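Local coordinates for protein D-alanyl-D-alanine carboxypeptidase (Enterococcus faecalis V583, PDB 5ZHF) that removes the C-terminal D-alanine from peptidoglycan pentapeptides as a zinc-dependent carboxypeptidase, an activity that should contribute to vancomycin resistance, at residues D147-G152 with E190-R195. Residues are numbered along the deposited sequence; the frame is centred on the assembly and turned at random.
Sequences DINADG and EPWHYR. With ZN (zinc ion), chain C.
Asp147 and His193 face each other as a non-hydrogen-bonded pair of neighbouring antiparallel strands, CA atoms 4.5 Å apart, and one residue on Ile148 N donates a 2.8 Å bond to Trp192 O. Both side chains of the pair rise on the same face of the sheet and meet at the zinc ion: Asp147 OD1 and His193 ND1 each bind it at 2.0 Å. Histidine suits its place by having two ring nitrogens: CG lies anti to the backbone N (chi1 -178°), and with zinc at ND1 and Glu139 at NE2 the ring's rotation is set from both sides. Aspartate likewise offers one oxygen to the metal and OD2 to Arg98. With His140 these two residues form the zinc site of the M15 peptidases, and a water 2.2 Å from the metal joins them. That water donates to Glu190 OE1, the inferred proton donor/acceptor, and accepts from Trp192 NE1, both bonds long at 3.3 Å. Tryptophan fits because its five-membered-ring edge carries CD1, 3.3 Å from Asp147 OD1, as well as the N-H for the water; carboxylate and indole planes are nearly perpendicular. Apolar Ile148 packs CD1 on Tyr194 CB (4.2 Å), and both side chains also touch Leu164 of helix 157-167.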
loop_
_atom_site.group_PDB
_atom_site.type_symbol
_atom_site.label_atom_id
_atom_site.label_comp_id
_atom_site.label_asym_id
_atom_site.label_seq_id
_atom_site.Cartn_x
_atom_site.Cartn_y
_atom_site.Cartn_z
ATOM N N ASP A 147 2.133 4.230 -1.979
ATOM C CA ASP A 147 1.202 5.213 -1.441
ATOM C C ASP A 147 1.019 6.248 -2.501
ATOM O O ASP A 147 1.993 6.836 -2.959
ATOM C CB ASP A 147 1.718 5.846 -0.159
ATOM C CG ASP A 147 1.886 4.849 0.956
ATOM O OD1 ASP A 147 1.133 3.845 1.026
ATOM O OD2 ASP A 147 2.743 5.104 1.804
ATOM N N ILE A 148 -0.215 6.421 -2.943
ATOM C CA ILE A 148 -0.519 7.276 -4.056
ATOM C C ILE A 148 -1.284 8.453 -3.473
ATOM O O ILE A 148 -2.306 8.250 -2.829
ATOM C CB ILE A 148 -1.349 6.560 -5.136
ATOM C CG1 ILE A 148 -0.548 5.375 -5.714
ATOM C CG2 ILE A 148 -1.719 7.569 -6.235
ATOM C CD1 ILE A 148 -1.391 4.445 -6.591
ATOM N N ASN A 149 -0.769 9.658 -3.681
ATOM C CA ASN A 149 -1.466 10.874 -3.259
ATOM C C ASN A 149 -1.813 11.704 -4.467
ATOM O O ASN A 149 -1.456 11.385 -5.603
ATOM C CB ASN A 149 -0.577 11.664 -2.294
ATOM C CG ASN A 149 -0.535 11.059 -0.908
ATOM O OD1 ASN A 149 -1.447 10.334 -0.484
ATOM N ND2 ASN A 149 0.511 11.399 -0.170
ATOM N N ALA A 150 -2.504 12.811 -4.226
ATOM C CA ALA A 150 -2.778 13.773 -5.284
ATOM C C ALA A 150 -1.629 14.742 -5.500
ATOM O O ALA A 150 -0.860 15.014 -4.561
ATOM C CB ALA A 150 -4.040 14.535 -4.956
ATOM N N ASP A 151 -1.501 15.266 -6.718
ATOM C CA ASP A 151 -0.486 16.268 -6.993
ATOM C C ASP A 151 -0.786 17.596 -6.256
ATOM O O ASP A 151 0.119 18.390 -6.097
ATOM C CB ASP A 151 -0.193 16.459 -8.482
ATOM C CG ASP A 151 -1.219 17.293 -9.219
ATOM O OD1 ASP A 151 -2.320 17.589 -8.699
ATOM O OD2 ASP A 151 -0.880 17.605 -10.371
ATOM N N GLY A 152 -2.027 17.789 -5.813
ATOM C CA GLY A 152 -2.426 18.938 -4.983
ATOM C C GLY A 152 -2.974 20.069 -5.823
ATOM O O GLY A 152 -4.085 20.580 -5.550
ATOM N N GLU A 190 -6.492 3.356 5.019
ATOM C CA GLU A 190 -5.388 4.043 4.362
ATOM C C GLU A 190 -5.694 4.142 2.865
ATOM O O GLU A 190 -5.232 3.333 2.063
ATOM C CB GLU A 190 -4.071 3.292 4.620
ATOM C CG GLU A 190 -3.738 3.287 6.107
ATOM C CD GLU A 190 -2.371 2.742 6.416
ATOM O OE1 GLU A 190 -1.834 1.928 5.636
ATOM O OE2 GLU A 190 -1.854 3.115 7.474
ATOM N N PRO A 191 -6.520 5.139 2.468
ATOM C CA PRO A 191 -7.020 5.185 1.086
ATOM C C PRO A 191 -5.964 5.501 0.028
ATOM O O PRO A 191 -6.263 5.469 -1.161
ATOM C CB PRO A 191 -8.092 6.293 1.134
ATOM C CG PRO A 191 -7.693 7.140 2.282
ATOM C CD PRO A 191 -7.142 6.195 3.303
ATOM N N TRP A 192 -4.744 5.818 0.488
ATOM C CA TRP A 192 -3.554 5.999 -0.353
ATOM C C TRP A 192 -2.788 4.709 -0.683
ATOM O O TRP A 192 -2.014 4.711 -1.639
ATOM C CB TRP A 192 -2.568 6.963 0.333
ATOM C CG TRP A 192 -2.267 6.606 1.729
ATOM C CD1 TRP A 192 -1.315 5.738 2.178
ATOM C CD2 TRP A 192 -2.944 7.087 2.907
ATOM N NE1 TRP A 192 -1.361 5.649 3.531
ATOM C CE2 TRP A 192 -2.351 6.461 4.010
ATOM C CE3 TRP A 192 -3.996 7.976 3.125
ATOM C CZ2 TRP A 192 -2.759 6.716 5.328
ATOM C CZ3 TRP A 192 -4.410 8.217 4.435
ATOM C CH2 TRP A 192 -3.782 7.604 5.511
ATOM N N HIS A 193 -2.956 3.647 0.108
ATOM C CA HIS A 193 -2.025 2.493 0.030
ATOM C C HIS A 193 -2.580 1.410 -0.922
ATOM O O HIS A 193 -3.571 0.744 -0.609
ATOM C CB HIS A 193 -1.745 1.921 1.412
ATOM C CG HIS A 193 -0.784 0.777 1.411
ATOM N ND1 HIS A 193 0.498 0.869 1.910
ATOM C CD2 HIS A 193 -0.926 -0.492 0.963
ATOM C CE1 HIS A 193 1.094 -0.305 1.788
ATOM N NE2 HIS A 193 0.242 -1.154 1.235
ATOM N N TYR A 194 -1.928 1.274 -2.080
ATOM C CA TYR A 194 -2.304 0.344 -3.150
ATOM C C TYR A 194 -1.228 -0.736 -3.353
ATOM O O TYR A 194 -0.023 -0.448 -3.350
ATOM C CB TYR A 194 -2.657 1.110 -4.445
ATOM C CG TYR A 194 -4.074 1.615 -4.310
ATOM C CD1 TYR A 194 -4.373 2.720 -3.514
ATOM C CD2 TYR A 194 -5.146 0.909 -4.871
ATOM C CE1 TYR A 194 -5.699 3.139 -3.333
ATOM C CE2 TYR A 194 -6.454 1.307 -4.689
ATOM C CZ TYR A 194 -6.742 2.409 -3.899
ATOM O OH TYR A 194 -8.066 2.740 -3.729
ATOM N N ARG A 195 -1.697 -1.982 -3.499
ATOM C CA ARG A 195 -0.839 -3.184 -3.568
ATOM C C ARG A 195 -1.067 -3.853 -4.900
ATOM O O ARG A 195 -2.220 -4.079 -5.295
ATOM C CB ARG A 195 -1.205 -4.139 -2.425
ATOM C CG ARG A 195 -0.752 -5.588 -2.558
ATOM C CD ARG A 195 0.756 -5.756 -2.648
ATOM N NE ARG A 195 1.017 -7.116 -3.104
ATOM C CZ ARG A 195 1.145 -8.188 -2.347
ATOM N NH1 ARG A 195 1.143 -8.112 -1.018
ATOM N NH2 ARG A 195 1.335 -9.370 -2.947
HETATM ZN ZN ZN C . 1.555 2.491 2.416
HETATM O O HOH W 1 0.817 3.310 4.341
#